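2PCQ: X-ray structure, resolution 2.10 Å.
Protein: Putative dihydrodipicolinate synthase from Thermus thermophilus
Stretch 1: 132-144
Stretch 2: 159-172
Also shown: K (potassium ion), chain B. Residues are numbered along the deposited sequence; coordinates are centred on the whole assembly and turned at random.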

# COMPACT_ATOMS: atom_id res chain seq x y z
N VAL A 132 1.63 10.46 -5.25
CA VAL A 132 0.26 10.59 -5.70
C VAL A 132 0.18 10.01 -7.10
O VAL A 132 1.17 9.97 -7.83
CB VAL A 132 -0.24 12.07 -5.74
CG1 VAL A 132 -0.26 12.65 -4.33
CG2 VAL A 132 0.64 12.90 -6.68
N ASP A 133 -1.01 9.56 -7.48
CA ASP A 133 -1.20 8.96 -8.79
C ASP A 133 -1.61 9.99 -9.85
O ASP A 133 -2.03 11.10 -9.53
CB ASP A 133 -2.26 7.86 -8.67
CG ASP A 133 -2.40 7.05 -9.95
OD1 ASP A 133 -1.36 6.74 -10.58
OD2 ASP A 133 -3.54 6.70 -10.31
N LEU A 134 -1.44 9.60 -11.11
CA LEU A 134 -1.83 10.41 -12.26
C LEU A 134 -2.53 9.36 -13.12
O LEU A 134 -1.91 8.73 -13.98
CB LEU A 134 -0.62 10.99 -12.99
CG LEU A 134 -0.95 11.85 -14.22
CD1 LEU A 134 -1.96 12.92 -13.87
CD2 LEU A 134 0.32 12.48 -14.76
N PRO A 135 -3.83 9.14 -12.86
CA PRO A 135 -4.65 8.16 -13.58
C PRO A 135 -4.48 8.21 -15.09
O PRO A 135 -4.36 9.28 -15.68
CB PRO A 135 -6.07 8.52 -13.15
CG PRO A 135 -5.87 9.04 -11.76
CD PRO A 135 -4.65 9.91 -11.91
N LEU A 136 -4.46 7.03 -15.71
CA LEU A 136 -4.34 6.95 -17.15
C LEU A 136 -5.55 7.64 -17.79
O LEU A 136 -5.46 8.19 -18.88
CB LEU A 136 -4.24 5.48 -17.60
CG LEU A 136 -2.95 4.78 -17.15
CD1 LEU A 136 -3.00 3.29 -17.50
CD2 LEU A 136 -1.76 5.45 -17.81
N GLU A 137 -6.69 7.61 -17.09
CA GLU A 137 -7.90 8.26 -17.59
C GLU A 137 -7.63 9.76 -17.75
O GLU A 137 -8.05 10.37 -18.73
CB GLU A 137 -9.07 8.08 -16.62
CG GLU A 137 -9.66 6.68 -16.53
CD GLU A 137 -8.70 5.67 -15.89
OE1 GLU A 137 -7.90 6.07 -15.02
OE2 GLU A 137 -8.78 4.48 -16.26
N ALA A 138 -6.93 10.34 -16.77
CA ALA A 138 -6.61 11.76 -16.81
C ALA A 138 -5.61 12.04 -17.93
O ALA A 138 -5.74 13.04 -18.64
CB ALA A 138 -6.03 12.21 -15.47
N VAL A 139 -4.63 11.17 -18.09
CA VAL A 139 -3.64 11.35 -19.15
C VAL A 139 -4.32 11.34 -20.51
O VAL A 139 -4.00 12.15 -21.38
CB VAL A 139 -2.57 10.23 -19.13
CG1 VAL A 139 -1.59 10.41 -20.29
CG2 VAL A 139 -1.81 10.24 -17.80
N GLU A 140 -5.28 10.44 -20.70
CA GLU A 140 -5.99 10.35 -21.97
C GLU A 140 -6.87 11.57 -22.22
O GLU A 140 -7.04 12.01 -23.35
CB GLU A 140 -6.83 9.07 -22.02
CG GLU A 140 -7.66 8.94 -23.30
CD GLU A 140 -8.09 7.51 -23.58
OE1 GLU A 140 -8.25 6.73 -22.62
OE2 GLU A 140 -8.28 7.18 -24.77
N ALA A 141 -7.42 12.14 -21.15
CA ALA A 141 -8.27 13.32 -21.28
C ALA A 141 -7.42 14.55 -21.64
O ALA A 141 -7.87 15.43 -22.36
CB ALA A 141 -9.03 13.58 -19.98
N LEU A 142 -6.20 14.59 -21.12
CA LEU A 142 -5.30 15.71 -21.37
C LEU A 142 -4.52 15.60 -22.68
O LEU A 142 -4.12 16.61 -23.26
CB LEU A 142 -4.31 15.86 -20.21
CG LEU A 142 -4.93 16.28 -18.87
CD1 LEU A 142 -3.95 16.05 -17.74
CD2 LEU A 142 -5.34 17.74 -18.95
N ALA A 143 -4.30 14.37 -23.13
CA ALA A 143 -3.55 14.10 -24.34
C ALA A 143 -3.98 14.88 -25.59
O ALA A 143 -3.15 15.25 -26.39
CB ALA A 143 -3.56 12.60 -24.65
N PRO A 144 -5.29 15.14 -25.77
CA PRO A 144 -5.65 15.88 -26.98
C PRO A 144 -5.19 17.35 -27.02
O PRO A 144 -5.03 17.92 -28.10
CB PRO A 144 -7.18 15.76 -27.02
CG PRO A 144 -7.42 14.44 -26.35
CD PRO A 144 -6.48 14.51 -25.17
N SER A 159 3.19 -0.94 -17.72
CA SER A 159 1.82 -1.15 -18.18
C SER A 159 1.33 0.22 -18.65
O SER A 159 0.57 0.33 -19.61
CB SER A 159 0.92 -1.64 -17.03
OG SER A 159 1.13 -3.02 -16.78
N ARG A 160 1.78 1.26 -17.96
CA ARG A 160 1.40 2.63 -18.32
C ARG A 160 2.02 3.00 -19.66
O ARG A 160 1.36 3.58 -20.52
CB ARG A 160 1.85 3.61 -17.23
CG ARG A 160 1.10 3.45 -15.90
CD ARG A 160 1.67 4.39 -14.82
NE ARG A 160 1.56 5.80 -15.20
CZ ARG A 160 0.54 6.59 -14.89
NH1 ARG A 160 -0.48 6.12 -14.18
NH2 ARG A 160 0.52 7.85 -15.30
N ILE A 161 3.29 2.66 -19.84
CA ILE A 161 3.99 2.95 -21.09
C ILE A 161 3.29 2.24 -22.25
O ILE A 161 3.08 2.83 -23.32
CB ILE A 161 5.47 2.47 -21.04
CG1 ILE A 161 6.20 3.11 -19.85
CG2 ILE A 161 6.17 2.81 -22.35
CD1 ILE A 161 6.38 4.60 -19.94
N ALA A 162 2.93 0.98 -22.03
CA ALA A 162 2.24 0.19 -23.05
C ALA A 162 0.91 0.84 -23.41
O ALA A 162 0.48 0.83 -24.57
CB ALA A 162 2.02 -1.24 -22.55
N PHE A 163 0.24 1.40 -22.40
CA PHE A 163 -1.04 2.07 -22.59
C PHE A 163 -0.86 3.27 -23.52
O PHE A 163 -1.60 3.43 -24.49
CB PHE A 163 -1.61 2.53 -21.25
CG PHE A 163 -2.85 3.37 -21.38
CD1 PHE A 163 -4.11 2.78 -21.40
CD2 PHE A 163 -2.76 4.75 -21.48
CE1 PHE A 163 -5.26 3.56 -21.53
CE2 PHE A 163 -3.90 5.54 -21.62
CZ PHE A 163 -5.16 4.94 -21.64
N TYR A 164 0.11 4.13 -23.21
CA TYR A 164 0.33 5.32 -24.04
C TYR A 164 0.57 4.89 -25.49
O TYR A 164 0.04 5.50 -26.42
CB TYR A 164 1.56 6.11 -23.57
CG TYR A 164 1.62 6.43 -22.09
CD1 TYR A 164 0.49 6.82 -21.38
CD2 TYR A 164 2.84 6.36 -21.41
CE1 TYR A 164 0.56 7.14 -20.02
CE2 TYR A 164 2.92 6.68 -20.06
CZ TYR A 164 1.79 7.06 -19.37
OH TYR A 164 1.88 7.36 -18.03
N GLN A 165 1.37 3.84 -25.65
CA GLN A 165 1.73 3.32 -26.97
C GLN A 165 0.53 2.83 -27.77
O GLN A 165 0.41 3.11 -28.96
CB GLN A 165 2.74 2.18 -26.82
CG GLN A 165 3.14 1.53 -28.14
CD GLN A 165 4.08 0.36 -27.95
OE1 GLN A 165 3.80 -0.55 -27.18
NE2 GLN A 165 5.21 0.38 -28.66
N ALA A 166 -0.36 2.09 -27.12
CA ALA A 166 -1.52 1.53 -27.80
C ALA A 166 -2.69 2.50 -27.98
O ALA A 166 -3.43 2.40 -28.96
CB ALA A 166 -1.99 0.28 -27.07
N ARG A 167 -2.86 3.44 -27.06
CA ARG A 167 -4.00 4.34 -27.15
C ARG A 167 -3.75 5.81 -27.46
O ARG A 167 -4.67 6.50 -27.89
CB ARG A 167 -4.82 4.27 -25.85
CG ARG A 167 -5.56 2.95 -25.64
CD ARG A 167 -6.51 3.04 -24.45
NE ARG A 167 -7.79 3.67 -24.76
CZ ARG A 167 -8.71 3.99 -23.85
NH1 ARG A 167 -8.48 3.75 -22.57
NH2 ARG A 167 -9.86 4.53 -24.23
N LEU A 168 -2.53 6.30 -27.27
CA LEU A 168 -2.29 7.72 -27.50
C LEU A 168 -1.38 8.11 -28.65
O LEU A 168 -0.25 7.63 -28.76
CB LEU A 168 -1.76 8.36 -26.21
CG LEU A 168 -2.57 8.05 -24.94
CD1 LEU A 168 -1.93 8.75 -23.74
CD2 LEU A 168 -4.02 8.51 -25.12
N GLN A 169 -1.88 8.98 -29.52
CA GLN A 169 -1.12 9.49 -30.65
C GLN A 169 -0.80 10.95 -30.35
O GLN A 169 -1.44 11.55 -29.47
CB GLN A 169 -1.92 9.38 -31.94
CG GLN A 169 -2.37 7.97 -32.27
CD GLN A 169 -3.07 7.89 -33.61
OE1 GLN A 169 -2.45 8.10 -34.66
NE2 GLN A 169 -4.36 7.58 -33.59
N GLU A 170 0.16 11.53 -31.06
CA GLU A 170 0.53 12.92 -30.80
C GLU A 170 0.84 13.06 -29.31
O GLU A 170 0.48 14.06 -28.68
CB GLU A 170 -0.61 13.87 -31.17
CG GLU A 170 -0.93 13.96 -32.66
CD GLU A 170 -2.03 14.97 -32.95
OE1 GLU A 170 -2.54 15.59 -32.00
OE2 GLU A 170 -2.37 15.15 -34.14
N PHE A 171 1.49 12.04 -28.74
CA PHE A 171 1.82 12.06 -27.32
C PHE A 171 3.20 11.43 -27.12
O PHE A 171 3.37 10.22 -27.20
CB PHE A 171 0.76 11.29 -26.54
CG PHE A 171 0.71 11.64 -25.09
CD1 PHE A 171 1.09 10.72 -24.12
CD2 PHE A 171 0.28 12.90 -24.68
CE1 PHE A 171 1.03 11.04 -22.77
CE2 PHE A 171 0.22 13.24 -23.33
CZ PHE A 171 0.59 12.31 -22.37
N ARG A 172 4.17 12.29 -26.84
CA ARG A 172 5.55 11.89 -26.67
C ARG A 172 5.84 11.35 -25.28
O ARG A 172 5.73 12.05 -24.28
CB ARG A 172 6.45 13.07 -27.00
CG ARG A 172 6.20 13.59 -28.42
CD ARG A 172 6.84 14.95 -28.64
NE ARG A 172 8.28 14.90 -28.40
CZ ARG A 172 9.05 15.98 -28.30
NH1 ARG A 172 8.51 17.18 -28.41
NH2 ARG A 172 10.35 15.85 -28.09
K K B . -0.94 16.65 -27.55
O HOH W 1 -0.92 4.06 -12.06
O HOH W 2 -7.88 5.95 -27.53
O HOH W 3 -3.17 13.06 -28.26
O HOH W 4 -3.03 17.45 -29.74
O HOH W 5 1.37 18.04 -29.12

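Helices 136-142 and 159-167 run in roughly the same direction, their axes crossing at -31° and coming no closer than 11.4 Å, a spacing that leaves room for large side chains between them. The register pairs L136 with R160, E140 with L168 and A143 with F171.

R160 opens the contact. Its CA-to-CB bond points sideways, but a long arginine can carry its guanidinium across to the loop before the first helix, where NH2 and NH1 both donate to L134 O, at 2.9 and 3.0 Å. This carbonyl lies near the guanidinium plane, as such a forked bond requires. D133 OD1 sits 3.8 Å from R160 NH1, well out of that plane, so this long salt bridge is purely electrostatic; water 1 links the same two atoms. L136 CD2 covers one guanidinium face, and R160 NH2 also makes a weak hydrogen bond to Y164 OH.

F163 offers its flat ring to L136, whose CB lies 4.1 Å from the ring centroid, almost on the normal, in a CH-pi contact. The carboxylate of E140 approaches the ring edge, where the C-H groups carry slight positive charge: OE1 is 3.7 Å from F163 CZ. Y164 adds apolar surface, its CE1 lying 3.6 Å from L136 CD2 and 3.9 Å from V139 CG1.

R167 forms a salt bridge with E140, NH1 to OE1 at 3.0 Å, but the oxygen lies over the guanidinium face, so no N-H points at it. Water 2 joins E140 OE2 to R167 O.

Beyond the helix, L168 places CD1 3.8 Å from V139 CG1 and CD2 4.1 Å from A143 CB. The small A143 lets the chains approach to 6.5 Å between its CA and F171 CA. Potassium binds A143 O (2.9 Å) and E170 O (3.2 Å), tying the backbones together. F171 completes the apolar cluster, with CZ 3.6 Å from V139 CG1.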